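Inactive dihydropteroate synthase 2 (Mycobacterium tuberculosis, PDB 2VP8) probably lacks dihydropteroate synthase activity and a role in folate metabolism, though it resembles the enzyme in fold, probably retaining the ability to bind the inhibitor dapsone. Local coordinates at residues G270-T275 with R295-M300; L277-G282 with E299-I304. All blocks are in the same frame, centred on the assembly; numbering follows the deposited sequence.

Contact 1. Residues G270-T275 with R295-M300; sequences GTLAAT and RRVLEM
V297 points its side chain at helix 267-280 and meets two residues there. CG2 rests along L272 rather than on one end of it: L272 CD2 is 3.9 Å from V297 CG2, and the leucine from CB outward keeps much the same range. V297 CG1, placed opposite the backbone N by a chi1 of 164°, lies 4.0 Å from L272 O and 4.1 Å from T275 CG2. The same threonine methyl meets L298 from another direction: T275 CG2 and L298 CD2 are 3.8 Å apart, and the two side chains cross at about a right angle.

T275 can offer a methyl because its hydroxyl is turned back into its own helix. T275 OG1 donates to T271 O at 2.6 Å, from above the carbonyl plane, while T275 N reaches that oxygen from the opposite face. The axes of segments 270-275 and 295-300 approach to 9.9 Å at a crossing angle of -36°, and the nearest CA atoms across the two segments are those of L272 and V297.

F286 of strand 285-288 also touches T275 and L298, and E269 of the second subunit packs on L272 and V297. With all four touching residues buried and no hydrogen bond or salt bridge across the segments, apolar packing holds the contact; the T275 hydroxyl, the one polar side-chain group among the touching residues, is bonded within its own helix.

Contact 2. Residues L277-G282 with E299-I304; sequences LAAAAG and EMVASI
A279 and A280 meet V301 where the last turn of helix 267-280 faces helix 291-306, the helices that precede and follow strand 285-288 in the chain, in the TIM-barrel fold of the DHPS family. L277 lies on another side of its helix, directing its side chain away from 299-304 and packing on A276 of the second subunit. A278 likewise serves a different neighbour, F286 of strand 285-288.

A279 is the first residue to touch: its CB points at the partner helix and lies 4.0 Å from V301 CG1, and F286 packs on it as well. A280 CB is 4.1 Å from the same V301 CG1, so a single valine methyl is set against two successive alanines. Consistent with the small alanine side chains, the CA atoms of A280 and V301 are 6.2 Å apart. The carbonyl oxygen of A280 also accepts a hydrogen bond from Q305 NE2, a polar link between the same two helices.

A281 turns to V236 and A237 of helix 236-241. G282 then leaves helical geometry with a phi of 109° in a Schellman motif, with G282 N bonded to A279 O.

V301 reaches the alanines through a chi1 of 176°, which sets CG1 opposite its backbone N; that methyl touches main chain too, with V301 CG1 3.8 Å from A280 N.

Contacts 1 and 2 are successive parts of one interface between helix 267-280 and helix 291-306, with centres 8 Å apart and E299 and M300 belonging to both. They are physically continuous: L298 CD2 of contact 1 packs against A279 CB of contact 2 at 3.6 Å, and F286 of strand 285-288 touches residues of both. V297 and V301, one helical turn apart, supply the central side chain of each contact. Contact 1 buries more surface, 175 Å² against 111 Å², both sides summed. Both also touch the second subunit of the homodimer, and both lie away from H220, the position probably characteristic of family members without synthase activity.

Contact 1. Residues G270-T275 with R295-M300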
loop_
_atom_site.group_PDB
_atom_site.type_symbol
_atom_site.label_atom_id
_atom_site.label_comp_id
_atom_site.label_asym_id
_atom_site.label_seq_id
_atom_site.Cartn_x
_atom_site.Cartn_y
_atom_site.Cartn_z
ATOM N N GLY B 270 0.153 -3.350 -7.660
ATOM C CA GLY B 270 0.782 -2.036 -7.723
ATOM C C GLY B 270 -0.186 -0.883 -7.544
ATOM O O GLY B 270 0.148 0.126 -6.926
ATOM N N THR B 271 -1.390 -1.038 -8.088
ATOM C CA THR B 271 -2.443 -0.040 -7.938
ATOM C C THR B 271 -2.872 0.055 -6.480
ATOM O O THR B 271 -3.076 1.152 -5.959
ATOM C CB THR B 271 -3.671 -0.353 -8.833
ATOM O OG1 THR B 271 -3.293 -0.289 -10.212
ATOM C CG2 THR B 271 -4.816 0.628 -8.566
ATOM N N LEU B 272 -2.996 -1.089 -5.816
ATOM C CA LEU B 272 -3.401 -1.075 -4.415
ATOM C C LEU B 272 -2.290 -0.514 -3.529
ATOM O O LEU B 272 -2.564 0.260 -2.605
ATOM C CB LEU B 272 -3.904 -2.444 -3.938
ATOM C CG LEU B 272 -5.188 -2.984 -4.620
ATOM C CD1 LEU B 272 -5.597 -4.292 -3.971
ATOM C CD2 LEU B 272 -6.404 -2.008 -4.685
ATOM N N ALA B 273 -1.045 -0.867 -3.843
ATOM C CA ALA B 273 0.099 -0.348 -3.117
ATOM C C ALA B 273 0.121 1.175 -3.186
ATOM O O ALA B 273 0.259 1.839 -2.159
ATOM C CB ALA B 273 1.387 -0.924 -3.661
ATOM N N ALA B 274 -0.031 1.715 -4.395
ATOM C CA ALA B 274 -0.067 3.159 -4.620
ATOM C C ALA B 274 -1.260 3.786 -3.899
ATOM O O ALA B 274 -1.160 4.891 -3.349
ATOM C CB ALA B 274 -0.130 3.459 -6.095
ATOM N N THR B 275 -2.383 3.076 -3.891
ATOM C CA THR B 275 -3.577 3.575 -3.235
ATOM C C THR B 275 -3.259 3.735 -1.759
ATOM O O THR B 275 -3.453 4.819 -1.195
ATOM C CB THR B 275 -4.782 2.631 -3.460
ATOM O OG1 THR B 275 -5.004 2.479 -4.871
ATOM C CG2 THR B 275 -6.043 3.177 -2.796
ATOM N N ARG B 295 -11.975 -0.048 -1.332
ATOM C CA ARG B 295 -12.551 0.206 -0.025
ATOM C C ARG B 295 -11.761 -0.521 1.056
ATOM O O ARG B 295 -11.432 0.072 2.090
ATOM C CB ARG B 295 -14.016 -0.187 0.044
ATOM C CG ARG B 295 -14.682 0.345 1.305
ATOM C CD ARG B 295 -15.962 -0.359 1.613
ATOM N NE ARG B 295 -15.742 -1.758 1.946
ATOM C CZ ARG B 295 -16.060 -2.779 1.157
ATOM N NH1 ARG B 295 -16.618 -2.557 -0.033
ATOM N NH2 ARG B 295 -15.822 -4.022 1.565
ATOM N N ARG B 296 -11.436 -1.788 0.795
ATOM C CA ARG B 296 -10.721 -2.619 1.760
ATOM C C ARG B 296 -9.307 -2.113 2.060
ATOM O O ARG B 296 -8.824 -2.252 3.179
ATOM C CB ARG B 296 -10.738 -4.081 1.330
ATOM C CG ARG B 296 -12.117 -4.704 1.508
ATOM C CD ARG B 296 -12.109 -6.205 1.361
ATOM N NE ARG B 296 -11.850 -6.589 -0.021
ATOM C CZ ARG B 296 -12.783 -6.942 -0.902
ATOM N NH1 ARG B 296 -14.071 -6.998 -0.554
ATOM N NH2 ARG B 296 -12.413 -7.257 -2.140
ATOM N N VAL B 297 -8.656 -1.522 1.063
ATOM C CA VAL B 297 -7.332 -0.936 1.254
ATOM C C VAL B 297 -7.434 0.297 2.155
ATOM O O VAL B 297 -6.742 0.390 3.166
ATOM C CB VAL B 297 -6.671 -0.575 -0.095
ATOM C CG1 VAL B 297 -5.507 0.379 0.111
ATOM C CG2 VAL B 297 -6.210 -1.843 -0.815
ATOM N N LEU B 298 -8.322 1.221 1.793
ATOM C CA LEU B 298 -8.574 2.439 2.564
ATOM C C LEU B 298 -9.021 2.172 3.995
ATOM O O LEU B 298 -8.726 2.954 4.891
ATOM C CB LEU B 298 -9.631 3.288 1.862
ATOM C CG LEU B 298 -9.298 3.619 0.412
ATOM C CD1 LEU B 298 -10.368 4.533 -0.146
ATOM C CD2 LEU B 298 -7.920 4.264 0.305
ATOM N N GLU B 299 -9.750 1.082 4.203
ATOM C CA GLU B 299 -10.133 0.665 5.548
ATOM C C GLU B 299 -8.901 0.247 6.359
ATOM O O GLU B 299 -8.788 0.557 7.547
ATOM C CB GLU B 299 -11.165 -0.460 5.485
ATOM C CG GLU B 299 -12.553 0.026 5.108
ATOM C CD GLU B 299 -13.575 -1.089 4.901
ATOM O OE1 GLU B 299 -13.231 -2.287 5.001
ATOM O OE2 GLU B 299 -14.745 -0.757 4.625
ATOM N N MET B 300 -7.970 -0.440 5.707
ATOM C CA MET B 300 -6.789 -0.938 6.386
ATOM C C MET B 300 -5.863 0.225 6.753
ATOM O O MET B 300 -5.341 0.285 7.874
ATOM C CB MET B 300 -6.091 -1.984 5.516
ATOM C CG MET B 300 -4.820 -2.561 6.088
ATOM S SD MET B 300 -4.942 -3.256 7.741
ATOM C CE MET B 300 -5.853 -4.776 7.478
#

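Contact 2. Residues L277-G282 with E299-I304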
loop_
_atom_site.group_PDB
_atom_site.type_symbol
_atom_site.label_atom_id
_atom_site.label_comp_id
_atom_site.label_asym_id
_atom_site.label_seq_id
_atom_site.Cartn_x
_atom_site.Cartn_y
_atom_site.Cartn_z
ATOM N N LEU B 277 -0.391 3.942 -0.090
ATOM C CA LEU B 277 0.540 5.036 0.117
ATOM C C LEU B 277 -0.135 6.398 -0.014
ATOM O O LEU B 277 0.014 7.254 0.850
ATOM C CB LEU B 277 1.721 4.907 -0.847
ATOM C CG LEU B 277 2.946 4.148 -0.304
ATOM C CD1 LEU B 277 2.609 2.758 0.217
ATOM C CD2 LEU B 277 4.063 4.072 -1.339
ATOM N N ALA B 278 -0.899 6.583 -1.084
ATOM C CA ALA B 278 -1.563 7.851 -1.325
ATOM C C ALA B 278 -2.534 8.164 -0.182
ATOM O O ALA B 278 -2.559 9.293 0.330
ATOM C CB ALA B 278 -2.283 7.822 -2.666
ATOM N N ALA B 279 -3.319 7.158 0.219
ATOM C CA ALA B 279 -4.246 7.299 1.332
ATOM C C ALA B 279 -3.520 7.621 2.641
ATOM O O ALA B 279 -4.034 8.372 3.462
ATOM C CB ALA B 279 -5.065 6.054 1.485
ATOM N N ALA B 280 -2.328 7.062 2.833
ATOM C CA ALA B 280 -1.590 7.276 4.075
ATOM C C ALA B 280 -1.006 8.680 4.135
ATOM O O ALA B 280 -0.730 9.197 5.213
ATOM C CB ALA B 280 -0.502 6.233 4.246
ATOM N N ALA B 281 -0.828 9.296 2.973
ATOM C CA ALA B 281 -0.282 10.638 2.911
ATOM C C ALA B 281 -1.379 11.712 2.973
ATOM O O ALA B 281 -1.074 12.913 3.014
ATOM C CB ALA B 281 0.585 10.804 1.670
ATOM N N GLY B 282 -2.643 11.285 2.968
ATOM C CA GLY B 282 -3.760 12.193 3.214
ATOM C C GLY B 282 -4.636 12.529 2.021
ATOM O O GLY B 282 -5.433 13.471 2.072
ATOM N N GLU B 299 -9.750 1.082 4.203
ATOM C CA GLU B 299 -10.133 0.665 5.548
ATOM C C GLU B 299 -8.901 0.247 6.359
ATOM O O GLU B 299 -8.788 0.557 7.547
ATOM C CB GLU B 299 -11.165 -0.460 5.485
ATOM C CG GLU B 299 -12.553 0.026 5.108
ATOM C CD GLU B 299 -13.575 -1.089 4.901
ATOM O OE1 GLU B 299 -13.231 -2.287 5.001
ATOM O OE2 GLU B 299 -14.745 -0.757 4.625
ATOM N N MET B 300 -7.970 -0.440 5.707
ATOM C CA MET B 300 -6.789 -0.938 6.386
ATOM C C MET B 300 -5.863 0.225 6.753
ATOM O O MET B 300 -5.341 0.285 7.874
ATOM C CB MET B 300 -6.091 -1.984 5.516
ATOM C CG MET B 300 -4.820 -2.561 6.088
ATOM S SD MET B 300 -4.942 -3.256 7.741
ATOM C CE MET B 300 -5.853 -4.776 7.478
ATOM N N VAL B 301 -5.683 1.149 5.809
ATOM C CA VAL B 301 -4.909 2.368 6.033
ATOM C C VAL B 301 -5.513 3.129 7.204
ATOM O O VAL B 301 -4.809 3.524 8.147
ATOM C CB VAL B 301 -4.885 3.263 4.776
ATOM C CG1 VAL B 301 -4.166 4.578 5.054
ATOM C CG2 VAL B 301 -4.204 2.530 3.619
ATOM N N ALA B 302 -6.827 3.301 7.156
ATOM C CA ALA B 302 -7.532 3.988 8.224
ATOM C C ALA B 302 -7.352 3.281 9.577
ATOM O O ALA B 302 -7.109 3.945 10.587
ATOM C CB ALA B 302 -8.988 4.155 7.869
ATOM N N SER B 303 -7.448 1.950 9.595
ATOM C CA SER B 303 -7.251 1.177 10.823
ATOM C C SER B 303 -5.832 1.320 11.375
ATOM O O SER B 303 -5.647 1.551 12.563
ATOM C CB SER B 303 -7.566 -0.300 10.612
ATOM O OG SER B 303 -8.933 -0.491 10.366
ATOM N N ILE B 304 -4.839 1.179 10.506
ATOM C CA ILE B 304 -3.448 1.353 10.897
ATOM C C ILE B 304 -3.231 2.738 11.496
ATOM O O ILE B 304 -2.679 2.855 12.586
ATOM C CB ILE B 304 -2.491 1.094 9.704
ATOM C CG1 ILE B 304 -2.492 -0.391 9.353
ATOM C CG2 ILE B 304 -1.065 1.581 10.004
ATOM C CD1 ILE B 304 -2.002 -0.699 7.962
#